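PDB 2PF5: tumor necrosis factor-inducible protein TSG-6 from Homo sapiens, which binds hyaluronan through its Link module and transfers heavy chains from inter-alpha-inhibitor onto hyaluronan during extracellular matrix remodelling. Local coordinates for residues Q35-A38 with A39-G43; G79-N83 with R84-W88. All coordinates share one frame; numbering follows the deposited sequence.

Contact 1. Residues Q35-A38 with A39-G43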
loop_
_atom_site.group_PDB
_atom_site.type_symbol
_atom_site.label_atom_id
_atom_site.label_comp_id
_atom_site.label_asym_id
_atom_site.label_seq_id
_atom_site.Cartn_x
_atom_site.Cartn_y
_atom_site.Cartn_z
ATOM N N GLN A 35 -1.091 -7.045 -7.761
ATOM C CA GLN A 35 0.107 -6.292 -8.129
ATOM C C GLN A 35 1.122 -6.282 -7.005
ATOM O O GLN A 35 2.312 -6.532 -7.233
ATOM C CB GLN A 35 -0.220 -4.871 -8.606
ATOM C CG GLN A 35 -0.811 -4.863 -10.042
ATOM C CD GLN A 35 -1.594 -3.579 -10.364
ATOM O OE1 GLN A 35 -1.759 -2.680 -9.510
ATOM N NE2 GLN A 35 -2.115 -3.514 -11.577
ATOM N N LEU A 36 0.659 -5.979 -5.800
ATOM C CA LEU A 36 1.508 -6.015 -4.627
ATOM C C LEU A 36 2.099 -7.421 -4.438
ATOM O O LEU A 36 3.297 -7.548 -4.115
ATOM C CB LEU A 36 0.723 -5.545 -3.355
ATOM C CG LEU A 36 1.544 -5.410 -2.060
ATOM C CD1 LEU A 36 2.696 -4.370 -2.196
ATOM C CD2 LEU A 36 0.610 -5.065 -0.844
ATOM N N GLU A 37 1.276 -8.455 -4.634
ATOM C CA GLU A 37 1.753 -9.837 -4.495
ATOM C C GLU A 37 2.841 -10.215 -5.521
ATOM O O GLU A 37 3.856 -10.879 -5.175
ATOM C CB GLU A 37 0.601 -10.855 -4.480
ATOM C CG GLU A 37 1.110 -12.337 -4.567
ATOM C CD GLU A 37 1.945 -12.769 -3.337
ATOM O OE1 GLU A 37 1.963 -12.035 -2.326
ATOM O OE2 GLU A 37 2.579 -13.850 -3.382
ATOM N N ALA A 38 2.605 -9.850 -6.781
ATOM C CA ALA A 38 3.606 -10.047 -7.844
ATOM C C ALA A 38 4.897 -9.295 -7.496
ATOM O O ALA A 38 6.009 -9.842 -7.609
ATOM C CB ALA A 38 3.024 -9.581 -9.215
ATOM N N ALA A 39 4.775 -8.049 -7.037
ATOM C CA ALA A 39 5.983 -7.309 -6.617
ATOM C C ALA A 39 6.760 -8.051 -5.509
ATOM O O ALA A 39 8.014 -8.161 -5.546
ATOM C CB ALA A 39 5.610 -5.861 -6.157
ATOM N N ARG A 40 6.012 -8.573 -4.535
ATOM C CA ARG A 40 6.603 -9.321 -3.418
ATOM C C ARG A 40 7.320 -10.596 -3.886
ATOM O O ARG A 40 8.390 -10.946 -3.355
ATOM C CB ARG A 40 5.516 -9.683 -2.392
ATOM C CG ARG A 40 6.083 -10.168 -1.048
ATOM C CD ARG A 40 5.003 -10.867 -0.249
ATOM N NE ARG A 40 4.534 -12.061 -0.958
ATOM C CZ ARG A 40 5.177 -13.226 -0.953
ATOM N NH1 ARG A 40 6.302 -13.372 -0.243
ATOM N NH2 ARG A 40 4.689 -14.247 -1.644
ATOM N N LYS A 41 6.713 -11.302 -4.850
ATOM C CA LYS A 41 7.353 -12.499 -5.406
ATOM C C LYS A 41 8.703 -12.208 -6.061
ATOM O O LYS A 41 9.541 -13.114 -6.190
ATOM C CB LYS A 41 6.435 -13.202 -6.389
ATOM C CG LYS A 41 5.599 -14.298 -5.761
ATOM C CD LYS A 41 4.176 -14.182 -6.248
ATOM C CE LYS A 41 3.448 -15.509 -6.181
ATOM N NZ LYS A 41 2.057 -15.292 -5.700
ATOM N N ILE A 42 8.926 -10.965 -6.468
ATOM C CA ILE A 42 10.223 -10.596 -7.036
ATOM C C ILE A 42 11.004 -9.624 -6.162
ATOM O O ILE A 42 11.848 -8.879 -6.662
ATOM C CB ILE A 42 10.139 -10.153 -8.528
ATOM C CG1 ILE A 42 9.159 -9.008 -8.736
ATOM C CG2 ILE A 42 9.774 -11.349 -9.403
ATOM C CD1 ILE A 42 9.284 -8.452 -10.117
ATOM N N GLY A 43 10.724 -9.668 -4.848
ATOM C CA GLY A 43 11.662 -9.179 -3.824
ATOM C C GLY A 43 11.202 -7.925 -3.076
ATOM O O GLY A 43 11.964 -7.372 -2.291
#
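E37 and R40 meet one helical turn apart because both side chains leave the backbone with CG anti to N (chi1 171° and -166°), after which E37 bends at its second torsion and R40 at its third. The two then run side by side in the same direction, and the arginine offers the carboxylate its NE flank. NE donates to OE1 of E37 at 2.9 Å, and NH2 of R40 donates to OE2 of E37 at 2.8 Å, both on the syn side of the carboxylate. Both oxygens lie close to the guanidinium plane, yet the two flat groups are turned 31° against each other, so the fork is twisted. K41, one residue further along, crosses E37 and in the modelled conformer brings NZ to 2.8 Å from OE2 of E37, on the anti lone pair; because K41 has a second conformer, this bond is less certain than the two from R40.

The backbone bonds of the helix accompany this pairing, among them K41 N to E37 O at 2.9 Å. The helix then ends in a Schellman motif, with G43 at positive phi as the C-prime residue. R40 also reaches out of the helix, NH1 donating to the carbonyl of I61, while L36 packs inward on I75 and Y91. The paired guanidinium, with the lysine when it is in this conformer, would be expected to favour the ionised carboxylate.

Contact 2. Residues G79-N83 with R84-W88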
loop_
_atom_site.group_PDB
_atom_site.type_symbol
_atom_site.label_atom_id
_atom_site.label_comp_id
_atom_site.label_asym_id
_atom_site.label_seq_id
_atom_site.Cartn_x
_atom_site.Cartn_y
_atom_site.Cartn_z
ATOM N N GLY A 79 -7.131 -6.419 5.728
ATOM C CA GLY A 79 -8.486 -6.416 5.187
ATOM C C GLY A 79 -8.956 -5.120 4.538
ATOM O O GLY A 79 -8.320 -4.093 4.646
ATOM N N ILE A 80 -10.116 -5.171 3.885
ATOM C CA ILE A 80 -10.725 -3.922 3.413
ATOM C C ILE A 80 -11.371 -3.283 4.645
ATOM O O ILE A 80 -12.259 -3.897 5.267
ATOM C CB ILE A 80 -11.755 -4.180 2.326
ATOM C CG1 ILE A 80 -11.045 -4.715 1.051
ATOM C CG2 ILE A 80 -12.576 -2.873 2.032
ATOM C CD1 ILE A 80 -12.048 -5.335 0.101
ATOM N N ARG A 81 -10.893 -2.085 4.969
ATOM C CA ARG A 81 -11.188 -1.366 6.215
ATOM C C ARG A 81 -12.534 -0.675 6.112
ATOM O O ARG A 81 -12.809 0.043 5.148
ATOM C CB ARG A 81 -10.105 -0.321 6.501
ATOM C CG ARG A 81 -8.608 -0.883 6.395
ATOM C CD ARG A 81 -8.354 -2.016 7.374
ATOM N NE ARG A 81 -8.608 -1.620 8.754
ATOM C CZ ARG A 81 -8.893 -2.443 9.765
ATOM N NH1 ARG A 81 -9.136 -1.914 10.954
ATOM N NH2 ARG A 81 -8.985 -3.774 9.609
ATOM N N LEU A 82 -13.372 -0.899 7.117
ATOM C CA LEU A 82 -14.636 -0.188 7.180
ATOM C C LEU A 82 -14.410 1.333 7.266
ATOM O O LEU A 82 -15.061 2.117 6.571
ATOM C CB LEU A 82 -15.467 -0.697 8.360
ATOM C CG LEU A 82 -16.812 0.025 8.290
ATOM C CD1 LEU A 82 -17.853 -0.793 7.602
ATOM C CD2 LEU A 82 -17.209 0.410 9.660
ATOM N N ASN A 83 -13.480 1.747 8.123
ATOM C CA ASN A 83 -13.246 3.156 8.381
ATOM C C ASN A 83 -12.164 3.655 7.430
ATOM O O ASN A 83 -10.982 3.366 7.640
ATOM C CB ASN A 83 -12.829 3.361 9.834
ATOM C CG ASN A 83 -12.560 4.804 10.184
ATOM O OD1 ASN A 83 -12.677 5.713 9.360
ATOM N ND2 ASN A 83 -12.137 5.016 11.418
ATOM N N ARG A 84 -12.578 4.362 6.376
ATOM C CA ARG A 84 -11.612 4.907 5.380
ATOM C C ARG A 84 -10.873 6.152 5.843
ATOM O O ARG A 84 -10.036 6.683 5.107
ATOM C CB ARG A 84 -12.272 5.129 4.005
ATOM C CG ARG A 84 -12.902 3.848 3.403
ATOM C CD ARG A 84 -11.956 2.710 3.155
ATOM N NE ARG A 84 -12.695 1.512 2.724
ATOM C CZ ARG A 84 -13.231 1.328 1.514
ATOM N NH1 ARG A 84 -13.101 2.245 0.548
ATOM N NH2 ARG A 84 -13.919 0.215 1.267
ATOM N N SER A 85 -11.140 6.600 7.061
ATOM C CA SER A 85 -10.375 7.711 7.638
ATOM C C SER A 85 -9.245 7.189 8.533
ATOM O O SER A 85 -8.524 7.967 9.157
ATOM C CB SER A 85 -11.279 8.725 8.369
ATOM O OG SER A 85 -11.721 8.246 9.628
ATOM N N GLU A 86 -9.072 5.862 8.580
ATOM C CA GLU A 86 -7.887 5.333 9.250
ATOM C C GLU A 86 -6.662 5.878 8.515
ATOM O O GLU A 86 -6.730 6.129 7.286
ATOM C CB GLU A 86 -7.871 3.802 9.225
ATOM C CG GLU A 86 -8.882 3.159 10.211
ATOM C CD GLU A 86 -8.852 1.635 10.143
ATOM O OE1 GLU A 86 -8.028 1.085 9.351
ATOM O OE2 GLU A 86 -9.654 0.986 10.853
ATOM N N ARG A 87 -5.551 6.049 9.223
ATOM C CA ARG A 87 -4.326 6.618 8.605
ATOM C C ARG A 87 -3.206 5.563 8.506
ATOM O O ARG A 87 -2.772 4.986 9.501
ATOM C CB ARG A 87 -3.848 7.875 9.355
ATOM C CG ARG A 87 -4.884 9.000 9.353
ATOM C CD ARG A 87 -4.491 10.058 10.342
ATOM N NE ARG A 87 -3.773 11.099 9.626
ATOM C CZ ARG A 87 -3.066 12.077 10.187
ATOM N NH1 ARG A 87 -2.487 12.967 9.399
ATOM N NH2 ARG A 87 -2.914 12.161 11.509
ATOM N N TRP A 88 -2.772 5.309 7.275
ATOM C CA TRP A 88 -1.789 4.273 6.992
ATOM C C TRP A 88 -0.831 4.860 5.952
ATOM O O TRP A 88 -0.881 6.046 5.650
ATOM C CB TRP A 88 -2.483 3.031 6.423
ATOM C CG TRP A 88 -3.457 2.312 7.406
ATOM C CD1 TRP A 88 -4.830 2.291 7.347
ATOM C CD2 TRP A 88 -3.094 1.544 8.563
ATOM N NE1 TRP A 88 -5.348 1.519 8.379
ATOM C CE2 TRP A 88 -4.305 1.057 9.143
ATOM C CE3 TRP A 88 -1.871 1.199 9.157
ATOM C CZ2 TRP A 88 -4.312 0.237 10.282
ATOM C CZ3 TRP A 88 -1.875 0.402 10.304
ATOM C CH2 TRP A 88 -3.095 -0.083 10.851
HETATM O O HOH W 1 -15.203 -1.308 3.528
HETATM O O HOH W 2 -12.082 0.061 10.151
HETATM O O HOH W 3 -10.811 2.488 12.736
#
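R81 and E86 form the central pair, their side chains crossing at about a right angle. R81 grips the carboxylate side-on: NE donates to OE1 of E86 at 2.8 Å and NH1 to OE2 of E86 at 2.9 Å, each oxygen using its syn lone pair. The planes of the two groups are 34° apart. Bends at the second and third torsions of R81 (chi2 -60°) fold its chain back, so that CG and CD also lie against OE1. On its anti side the same OE1 takes the indole N-H of W88, with NE1 2.9 Å away and the oxygen near the ring plane. OE2 of E86 accepts from two waters, one held by N of N83 and the other by ND2 of N83.

What carries E86 to this place is a type I beta turn from N83 to E86, closed by E86 N on the carbonyl of N83. The turn belongs to the connection between strands 74-80 and 89-93 of the Link module. At its start OD1 of N83 accepts from N of S85 at 2.9 Å, the donor lying above the carbonyl plane. In the modelled conformer of S85, OG also donates to OD1 of N83, at 2.7 Å and in that plane, but a second conformer makes this bond less certain.

R84 reaches back along the chain to the carbonyl of R81, its NE 2.8 Å from O of R81 and nearly on the C=O axis. A water joins that same oxygen to NH2 of R84, and the methyl CG2 of I80 rests against this nitrogen. Further out, R84 makes a cation-pi contact with Y16, and NH2 of R81 donates to the carbonyl of Y78. The indole of W88 meets the rings of Y12, W51 and Y78 edge-to-face.

In the fold
From the N terminus the chain passes through strand 2-5, helix 16-25 and short strand 29-30 before helix 33-41, where contact 1 closes no loop but spans the last turns of the helix and its C-terminal end. Strands 50-51, 56-61 and 74-80 follow, and contact 2 then closes the loop leading from strand 74-80 to strand 89-93. The two are in series, neither nested nor crossed, with centres about 22 Å apart on opposite sides of the chain's centre. Both relate to the same sheet: helix 33-41 packs on strands 2-5, 74-80 and 89-93, while residues 79-88 join two of these strands and reach strands 50-51 and 56-61.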